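Local coordinates for nird-like protein (Hydrogenobacter thermophilus, PDB 4CH7) that decarboxylates siroheme to 12,18-didecarboxysiroheme in the biosynthesis of heme d1, probably by way of monodecarboxysiroheme, at residues A[163-175]-A[204-216]. Residues are numbered along the deposited sequence; the frame is centred on the assembly and turned at random.
Sequences YTYTPLTEEEKRI and LLEKLSALKERGV
Ile175 packs against Leu208 and the aliphatic chain of Lys207 at the tight end of this contact, where residues 170-175 and 204-213, in the first and third helices of the second helix-turn-helix domain, cross at 96°. Its CG2 branch presses on Leu208 CD2 at 3.8 Å and faces Leu204 and Leu211 more loosely, while CD1 lies across the Lys207 chain. Charge takes over toward the solvent side. Lys207, bent at its last torsion (chi4 -65°), brings NZ to 2.6 Å from Glu171 OE1, a salt bridge on the syn side but tilted out of the carboxylate plane.

Between core and surface, Glu172 illustrates how one carboxylate can serve two structures. OE1 accepts from Thr169 N, while Thr169 OG1 accepts from Glu172 N, a capping box that starts helix 170-179. OE2 reaches across to Arg214 NH1 at 2.8 Å, close to the guanidinium plane; NH1 comes from the syn side, again tilted from the carboxylate, and the two flat groups are turned 46° apart. Leu211 CD2 lies over one guanidinium face, and a water links Glu172 OE1 to Pro167 O and, weakly, Arg214 NH2. Replacing Glu172 by an alanine is likely to leave the Arg214 guanidinium without its carboxylate mate and Thr169 N without its capping acceptor.

Farther along, the exposed Tyr163 ring rests one face on Gly215 CA, a CH-pi contact 3.9 Å from the centroid; Gly215 closes helix 201-213 in a Schellman motif, and a CB there would strike the ring. The chemistry thus implies a division of labour: apolar contact joins the helices inside, Glu171-Lys207 bridges them at the solvent side, and Glu172 ties one helix start to the arginine beside the glycine that leaves the other.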
ATOM      1  N   TYR A 163     -13.611   5.780  12.458  1.00 88.95           N
ATOM      2  CA  TYR A 163     -12.230   5.875  12.922  1.00 83.06           C
ATOM      3  C   TYR A 163     -11.707   7.309  12.948  1.00 85.53           C
ATOM      4  O   TYR A 163     -11.828   8.048  11.970  1.00 89.57           O
ATOM      5  CB  TYR A 163     -11.328   4.981  12.071  1.00 76.07           C
ATOM      6  CG  TYR A 163     -11.658   3.512  12.208  1.00 74.27           C
ATOM      7  CD1 TYR A 163     -11.884   2.950  13.457  1.00 75.13           C
ATOM      8  CD2 TYR A 163     -11.764   2.693  11.092  1.00 75.70           C
ATOM      9  CE1 TYR A 163     -12.193   1.612  13.593  1.00 72.39           C
ATOM     10  CE2 TYR A 163     -12.074   1.351  11.219  1.00 76.67           C
ATOM     11  CZ  TYR A 163     -12.287   0.817  12.474  1.00 72.77           C
ATOM     12  OH  TYR A 163     -12.597  -0.517  12.615  1.00 76.13           O
ATOM     13  N   THR A 164     -11.124   7.694  14.079  1.00 80.48           N
ATOM     14  CA  THR A 164     -10.595   9.041  14.253  1.00 79.42           C
ATOM     15  C   THR A 164      -9.088   8.997  14.497  1.00 83.38           C
ATOM     16  O   THR A 164      -8.611   8.217  15.322  1.00 88.23           O
ATOM     17  CB  THR A 164     -11.285   9.756  15.430  1.00 78.01           C
ATOM     18  OG1 THR A 164     -12.706   9.729  15.241  1.00 83.11           O
ATOM     19  CG2 THR A 164     -10.816  11.197  15.530  1.00 82.53           C
ATOM     20  N   TYR A 165      -8.337   9.830  13.780  1.00 79.95           N
ATOM     21  CA  TYR A 165      -6.887   9.851  13.938  1.00 75.06           C
ATOM     22  C   TYR A 165      -6.441  10.469  15.257  1.00 77.35           C
ATOM     23  O   TYR A 165      -6.641  11.660  15.498  1.00 68.35           O
ATOM     24  CB  TYR A 165      -6.208  10.578  12.776  1.00 71.84           C
ATOM     25  CG  TYR A 165      -4.740  10.840  13.030  1.00 70.93           C
ATOM     26  CD1 TYR A 165      -3.875   9.799  13.339  1.00 65.16           C
ATOM     27  CD2 TYR A 165      -4.219  12.126  12.967  1.00 66.40           C
ATOM     28  CE1 TYR A 165      -2.538  10.029  13.583  1.00 68.22           C
ATOM     29  CE2 TYR A 165      -2.877  12.365  13.206  1.00 64.78           C
ATOM     30  CZ  TYR A 165      -2.042  11.310  13.512  1.00 64.37           C
ATOM     31  OH  TYR A 165      -0.706  11.531  13.751  1.00 62.18           O
ATOM     32  N   THR A 166      -5.844   9.642  16.109  1.00 74.99           N
ATOM     33  CA  THR A 166      -5.156  10.128  17.295  1.00 71.35           C
ATOM     34  C   THR A 166      -3.669   9.901  17.084  1.00 65.44           C
ATOM     35  O   THR A 166      -3.252   8.784  16.777  1.00 65.45           O
ATOM     36  CB  THR A 166      -5.607   9.394  18.572  1.00 74.89           C
ATOM     37  OG1 THR A 166      -7.014   9.589  18.768  1.00 83.27           O
ATOM     38  CG2 THR A 166      -4.853   9.925  19.786  1.00 63.72           C
ATOM     39  N   PRO A 167      -2.867  10.971  17.220  1.00 65.85           N
ATOM     40  CA  PRO A 167      -1.411  10.880  17.078  1.00 62.60           C
ATOM     41  C   PRO A 167      -0.830   9.771  17.942  1.00 68.90           C
ATOM     42  O   PRO A 167      -1.138   9.688  19.132  1.00 66.87           O
ATOM     43  CB  PRO A 167      -0.933  12.241  17.585  1.00 60.34           C
ATOM     44  CG  PRO A 167      -2.056  13.171  17.252  1.00 58.18           C
ATOM     45  CD  PRO A 167      -3.314  12.358  17.452  1.00 71.74           C
ATOM     46  N   LEU A 168      -0.004   8.920  17.342  1.00 65.30           N
ATOM     47  CA  LEU A 168       0.578   7.798  18.066  1.00 61.86           C
ATOM     48  C   LEU A 168       1.659   8.268  19.029  1.00 56.69           C
ATOM     49  O   LEU A 168       2.461   9.140  18.701  1.00 61.58           O
ATOM     50  CB  LEU A 168       1.147   6.755  17.097  1.00 52.85           C
ATOM     51  CG  LEU A 168       0.209   5.645  16.615  1.00 61.54           C
ATOM     52  CD1 LEU A 168      -1.010   6.213  15.912  1.00 57.78           C
ATOM     53  CD2 LEU A 168       0.939   4.669  15.703  1.00 52.62           C
ATOM     54  N   THR A 169       1.662   7.693  20.227  1.00 58.11           N
ATOM     55  CA  THR A 169       2.729   7.943  21.186  1.00 52.02           C
ATOM     56  C   THR A 169       4.007   7.293  20.673  1.00 58.26           C
ATOM     57  O   THR A 169       3.966   6.475  19.756  1.00 55.94           O
ATOM     58  CB  THR A 169       2.393   7.371  22.575  1.00 57.89           C
ATOM     59  OG1 THR A 169       2.394   5.938  22.525  1.00 61.83           O
ATOM     60  CG2 THR A 169       1.029   7.859  23.040  1.00 52.18           C
ATOM     61  N   GLU A 170       5.141   7.659  21.258  1.00 54.75           N
ATOM     62  CA  GLU A 170       6.418   7.090  20.845  1.00 58.86           C
ATOM     63  C   GLU A 170       6.498   5.601  21.178  1.00 55.33           C
ATOM     64  O   GLU A 170       7.264   4.865  20.560  1.00 51.73           O
ATOM     65  CB  GLU A 170       7.578   7.853  21.484  1.00 61.52           C
ATOM     66  CG  GLU A 170       7.598   9.336  21.144  1.00 62.27           C
ATOM     67  CD  GLU A 170       7.858   9.601  19.673  1.00 63.74           C
ATOM     68  OE1 GLU A 170       8.687   8.885  19.074  1.00 64.01           O
ATOM     69  OE2 GLU A 170       7.238  10.531  19.116  1.00 68.87           O
ATOM     70  N   GLU A 171       5.702   5.163  22.149  1.00 48.09           N
ATOM     71  CA  GLU A 171       5.628   3.744  22.487  1.00 54.46           C
ATOM     72  C   GLU A 171       4.895   2.973  21.393  1.00 51.22           C
ATOM     73  O   GLU A 171       5.345   1.909  20.963  1.00 52.43           O
ATOM     74  CB  GLU A 171       4.927   3.530  23.830  1.00 53.97           C
ATOM     75  CG  GLU A 171       4.853   2.067  24.250  1.00 51.25           C
ATOM     76  CD  GLU A 171       4.161   1.870  25.580  1.00 52.21           C
ATOM     77  OE1 GLU A 171       2.914   1.888  25.613  1.00 61.32           O
ATOM     78  OE2 GLU A 171       4.870   1.686  26.589  1.00 53.09           O
ATOM     79  N   GLU A 172       3.766   3.518  20.948  1.00 51.60           N
ATOM     80  CA  GLU A 172       2.990   2.914  19.871  1.00 51.69           C
ATOM     81  C   GLU A 172       3.792   2.897  18.571  1.00 55.36           C
ATOM     82  O   GLU A 172       3.655   1.979  17.763  1.00 43.14           O
ATOM     83  CB  GLU A 172       1.662   3.656  19.682  1.00 51.80           C
ATOM     84  CG  GLU A 172       0.690   3.514  20.856  1.00 49.07           C
ATOM     85  CD  GLU A 172      -0.484   4.473  20.772  1.00 56.04           C
ATOM     86  OE1 GLU A 172      -0.289   5.618  20.315  1.00 64.56           O
ATOM     87  OE2 GLU A 172      -1.601   4.084  21.173  1.00 60.49           O
ATOM     88  N   LYS A 173       4.631   3.913  18.378  1.00 47.37           N
ATOM     89  CA  LYS A 173       5.523   3.965  17.223  1.00 49.49           C
ATOM     90  C   LYS A 173       6.525   2.817  17.265  1.00 44.59           C
ATOM     91  O   LYS A 173       6.755   2.150  16.256  1.00 53.22           O
ATOM     92  CB  LYS A 173       6.267   5.300  17.172  1.00 55.20           C
ATOM     93  CG  LYS A 173       5.417   6.485  16.740  1.00 56.67           C
ATOM     94  CD  LYS A 173       6.288   7.712  16.509  1.00 56.60           C
ATOM     95  CE  LYS A 173       5.457   8.930  16.135  1.00 70.32           C
ATOM     96  NZ  LYS A 173       6.310  10.129  15.877  1.00 73.33           N
ATOM     97  N   ARG A 174       7.119   2.597  18.436  1.00 46.70           N
ATOM     98  CA  ARG A 174       8.054   1.490  18.636  1.00 46.37           C
ATOM     99  C   ARG A 174       7.355   0.147  18.432  1.00 51.49           C
ATOM    100  O   ARG A 174       7.911  -0.764  17.818  1.00 44.05           O
ATOM    101  CB  ARG A 174       8.661   1.537  20.039  1.00 54.71           C
ATOM    102  CG  ARG A 174       9.580   2.720  20.301  1.00 57.14           C
ATOM    103  CD  ARG A 174      10.371   2.518  21.590  1.00 69.73           C
ATOM    104  NE  ARG A 174       9.509   2.242  22.737  1.00 72.39           N
ATOM    105  CZ  ARG A 174       9.035   3.174  23.558  1.00 67.64           C
ATOM    106  NH1 ARG A 174       9.337   4.450  23.365  1.00 71.42           N
ATOM    107  NH2 ARG A 174       8.260   2.833  24.578  1.00 73.86           N
ATOM    108  N   ILE A 175       6.138   0.035  18.960  1.00 45.28           N
ATOM    109  CA  ILE A 175       5.315  -1.161  18.787  1.00 47.81           C
ATOM    110  C   ILE A 175       5.115  -1.471  17.305  1.00 42.58           C
ATOM    111  O   ILE A 175       5.414  -2.575  16.851  1.00 44.95           O
ATOM    112  CB  ILE A 175       3.941  -1.008  19.476  1.00 48.06           C
ATOM    113  CG1 ILE A 175       4.085  -1.079  20.996  1.00 44.82           C
ATOM    114  CG2 ILE A 175       2.978  -2.082  18.999  1.00 44.60           C
ATOM    115  CD1 ILE A 175       2.777  -0.899  21.745  1.00 42.25           C
ATOM    116  N   LEU A 204       1.464  -6.008  25.849  1.00 37.85           N
ATOM    117  CA  LEU A 204       1.594  -5.801  24.406  1.00 49.29           C
ATOM    118  C   LEU A 204       0.279  -6.075  23.681  1.00 42.78           C
ATOM    119  O   LEU A 204      -0.175  -5.260  22.878  1.00 40.70           O
ATOM    120  CB  LEU A 204       2.704  -6.680  23.823  1.00 46.20           C
ATOM    121  CG  LEU A 204       2.862  -6.624  22.301  1.00 40.45           C
ATOM    122  CD1 LEU A 204       3.071  -5.193  21.840  1.00 40.95           C
ATOM    123  CD2 LEU A 204       4.003  -7.505  21.827  1.00 35.49           C
ATOM    124  N   LEU A 205      -0.320  -7.230  23.964  1.00 39.91           N
ATOM    125  CA  LEU A 205      -1.586  -7.622  23.348  1.00 43.69           C
ATOM    126  C   LEU A 205      -2.692  -6.627  23.687  1.00 41.75           C
ATOM    127  O   LEU A 205      -3.571  -6.349  22.869  1.00 41.44           O
ATOM    128  CB  LEU A 205      -1.977  -9.030  23.799  1.00 41.70           C
ATOM    129  CG  LEU A 205      -1.081 -10.150  23.273  1.00 42.23           C
ATOM    130  CD1 LEU A 205      -1.425 -11.477  23.923  1.00 45.23           C
ATOM    131  CD2 LEU A 205      -1.207 -10.245  21.768  1.00 44.34           C
ATOM    132  N   GLU A 206      -2.629  -6.093  24.903  1.00 43.14           N
ATOM    133  CA  GLU A 206      -3.553  -5.065  25.361  1.00 45.26           C
ATOM    134  C   GLU A 206      -3.483  -3.843  24.448  1.00 37.54           C
ATOM    135  O   GLU A 206      -4.509  -3.297  24.038  1.00 43.58           O
ATOM    136  CB  GLU A 206      -3.193  -4.672  26.794  1.00 45.80           C
ATOM    137  CG  GLU A 206      -4.172  -3.737  27.477  1.00 52.32           C
ATOM    138  CD  GLU A 206      -3.782  -3.459  28.915  1.00 63.07           C
ATOM    139  OE1 GLU A 206      -4.013  -4.337  29.772  1.00 64.24           O
ATOM    140  OE2 GLU A 206      -3.244  -2.364  29.184  1.00 57.88           O
ATOM    141  N   LYS A 207      -2.261  -3.433  24.125  1.00 35.93           N
ATOM    142  CA  LYS A 207      -2.031  -2.272  23.274  1.00 45.33           C
ATOM    143  C   LYS A 207      -2.363  -2.561  21.814  1.00 44.63           C
ATOM    144  O   LYS A 207      -2.878  -1.697  21.106  1.00 38.71           O
ATOM    145  CB  LYS A 207      -0.584  -1.804  23.409  1.00 43.63           C
ATOM    146  CG  LYS A 207      -0.251  -1.297  24.799  1.00 42.58           C
ATOM    147  CD  LYS A 207       1.242  -1.265  25.042  1.00 49.53           C
ATOM    148  CE  LYS A 207       1.525  -0.916  26.487  1.00 54.76           C
ATOM    149  NZ  LYS A 207       1.089   0.464  26.835  1.00 47.91           N
ATOM    150  N   LEU A 208      -2.059  -3.774  21.366  1.00 44.17           N
ATOM    151  CA  LEU A 208      -2.373  -4.184  20.003  1.00 42.51           C
ATOM    152  C   LEU A 208      -3.882  -4.243  19.792  1.00 42.41           C
ATOM    153  O   LEU A 208      -4.385  -3.847  18.741  1.00 43.33           O
ATOM    154  CB  LEU A 208      -1.728  -5.533  19.687  1.00 37.89           C
ATOM    155  CG  LEU A 208      -0.210  -5.494  19.536  1.00 41.41           C
ATOM    156  CD1 LEU A 208       0.347  -6.870  19.242  1.00 38.91           C
ATOM    157  CD2 LEU A 208       0.176  -4.519  18.442  1.00 41.22           C
ATOM    158  N   SER A 209      -4.598  -4.725  20.803  1.00 45.09           N
ATOM    159  CA  SER A 209      -6.053  -4.776  20.758  1.00 44.16           C
ATOM    160  C   SER A 209      -6.640  -3.376  20.621  1.00 52.83           C
ATOM    161  O   SER A 209      -7.528  -3.148  19.805  1.00 47.69           O
ATOM    162  CB  SER A 209      -6.600  -5.463  22.009  1.00 47.77           C
ATOM    163  OG  SER A 209      -6.062  -6.762  22.151  1.00 49.08           O
ATOM    164  N   ALA A 210      -6.129  -2.439  21.414  1.00 47.39           N
ATOM    165  CA  ALA A 210      -6.601  -1.057  21.389  1.00 47.65           C
ATOM    166  C   ALA A 210      -6.367  -0.404  20.030  1.00 45.56           C
ATOM    167  O   ALA A 210      -7.214   0.343  19.540  1.00 48.98           O
ATOM    168  CB  ALA A 210      -5.931  -0.252  22.488  1.00 42.80           C
ATOM    169  N   LEU A 211      -5.208  -0.675  19.438  1.00 46.56           N
ATOM    170  CA  LEU A 211      -4.894  -0.185  18.101  1.00 48.45           C
ATOM    171  C   LEU A 211      -5.849  -0.783  17.071  1.00 50.40           C
ATOM    172  O   LEU A 211      -6.218  -0.123  16.098  1.00 47.47           O
ATOM    173  CB  LEU A 211      -3.444  -0.508  17.735  1.00 47.33           C
ATOM    174  CG  LEU A 211      -2.362   0.259  18.493  1.00 51.67           C
ATOM    175  CD1 LEU A 211      -0.976  -0.242  18.137  1.00 48.27           C
ATOM    176  CD2 LEU A 211      -2.480   1.741  18.205  1.00 57.30           C
ATOM    177  N   LYS A 212      -6.248  -2.034  17.292  1.00 53.43           N
ATOM    178  CA  LYS A 212      -7.199  -2.698  16.408  1.00 48.64           C
ATOM    179  C   LYS A 212      -8.595  -2.104  16.577  1.00 58.19           C
ATOM    180  O   LYS A 212      -9.318  -1.912  15.598  1.00 53.75           O
ATOM    181  CB  LYS A 212      -7.226  -4.207  16.663  1.00 51.65           C
ATOM    182  CG  LYS A 212      -8.155  -4.957  15.725  1.00 54.60           C
ATOM    183  CD  LYS A 212      -7.468  -6.148  15.079  1.00 57.87           C
ATOM    184  CE  LYS A 212      -7.661  -7.413  15.889  1.00 60.79           C
ATOM    185  NZ  LYS A 212      -7.150  -8.618  15.180  1.00 65.27           N
ATOM    186  N   GLU A 213      -8.961  -1.806  17.821  1.00 53.97           N
ATOM    187  CA  GLU A 213     -10.232  -1.153  18.113  1.00 62.91           C
ATOM    188  C   GLU A 213     -10.291   0.211  17.431  1.00 65.02           C
ATOM    189  O   GLU A 213     -11.350   0.649  16.978  1.00 71.34           O
ATOM    190  CB  GLU A 213     -10.409  -0.977  19.621  1.00 64.49           C
ATOM    191  CG  GLU A 213     -10.440  -2.273  20.415  1.00 69.85           C
ATOM    192  CD  GLU A 213     -10.028  -2.072  21.861  1.00 72.06           C
ATOM    193  OE1 GLU A 213     -10.153  -0.934  22.362  1.00 81.41           O
ATOM    194  OE2 GLU A 213      -9.571  -3.049  22.492  1.00 65.90           O
ATOM    195  N   ARG A 214      -9.140   0.874  17.363  1.00 60.31           N
ATOM    196  CA  ARG A 214      -9.045   2.199  16.764  1.00 52.05           C
ATOM    197  C   ARG A 214      -8.854   2.124  15.253  1.00 59.72           C
ATOM    198  O   ARG A 214      -8.890   3.147  14.567  1.00 60.86           O
ATOM    199  CB  ARG A 214      -7.898   2.987  17.402  1.00 57.13           C
ATOM    200  CG  ARG A 214      -8.151   3.395  18.848  1.00 54.50           C
ATOM    201  CD  ARG A 214      -6.849   3.691  19.578  1.00 55.82           C
ATOM    202  NE  ARG A 214      -5.992   4.604  18.829  1.00 56.59           N
ATOM    203  CZ  ARG A 214      -4.743   4.908  19.170  1.00 58.18           C
ATOM    204  NH1 ARG A 214      -4.197   4.373  20.251  1.00 61.68           N
ATOM    205  NH2 ARG A 214      -4.034   5.745  18.426  1.00 64.37           N
ATOM    206  N   GLY A 215      -8.652   0.918  14.732  1.00 54.80           N
ATOM    207  CA  GLY A 215      -8.477   0.735  13.301  1.00 53.34           C
ATOM    208  C   GLY A 215      -7.055   0.974  12.831  1.00 58.68           C
ATOM    209  O   GLY A 215      -6.751   0.804  11.648  1.00 57.07           O
ATOM    210  N   VAL A 216      -6.189   1.385  13.755  1.00 58.93           N
ATOM    211  CA  VAL A 216      -4.774   1.584  13.455  1.00 55.40           C
ATOM    212  C   VAL A 216      -4.174   0.260  13.008  1.00 55.13           C
ATOM    213  O   VAL A 216      -3.393   0.204  12.053  1.00 58.78           O
ATOM    214  CB  VAL A 216      -4.008   2.099  14.684  1.00 52.10           C
ATOM    215  CG1 VAL A 216      -2.572   2.430  14.313  1.00 50.43           C
ATOM    216  CG2 VAL A 216      -4.699   3.318  15.268  1.00 57.98           C
TER
HETATM  217  O   HOH W   1      -2.112   7.470  20.166  1.00 59.98           O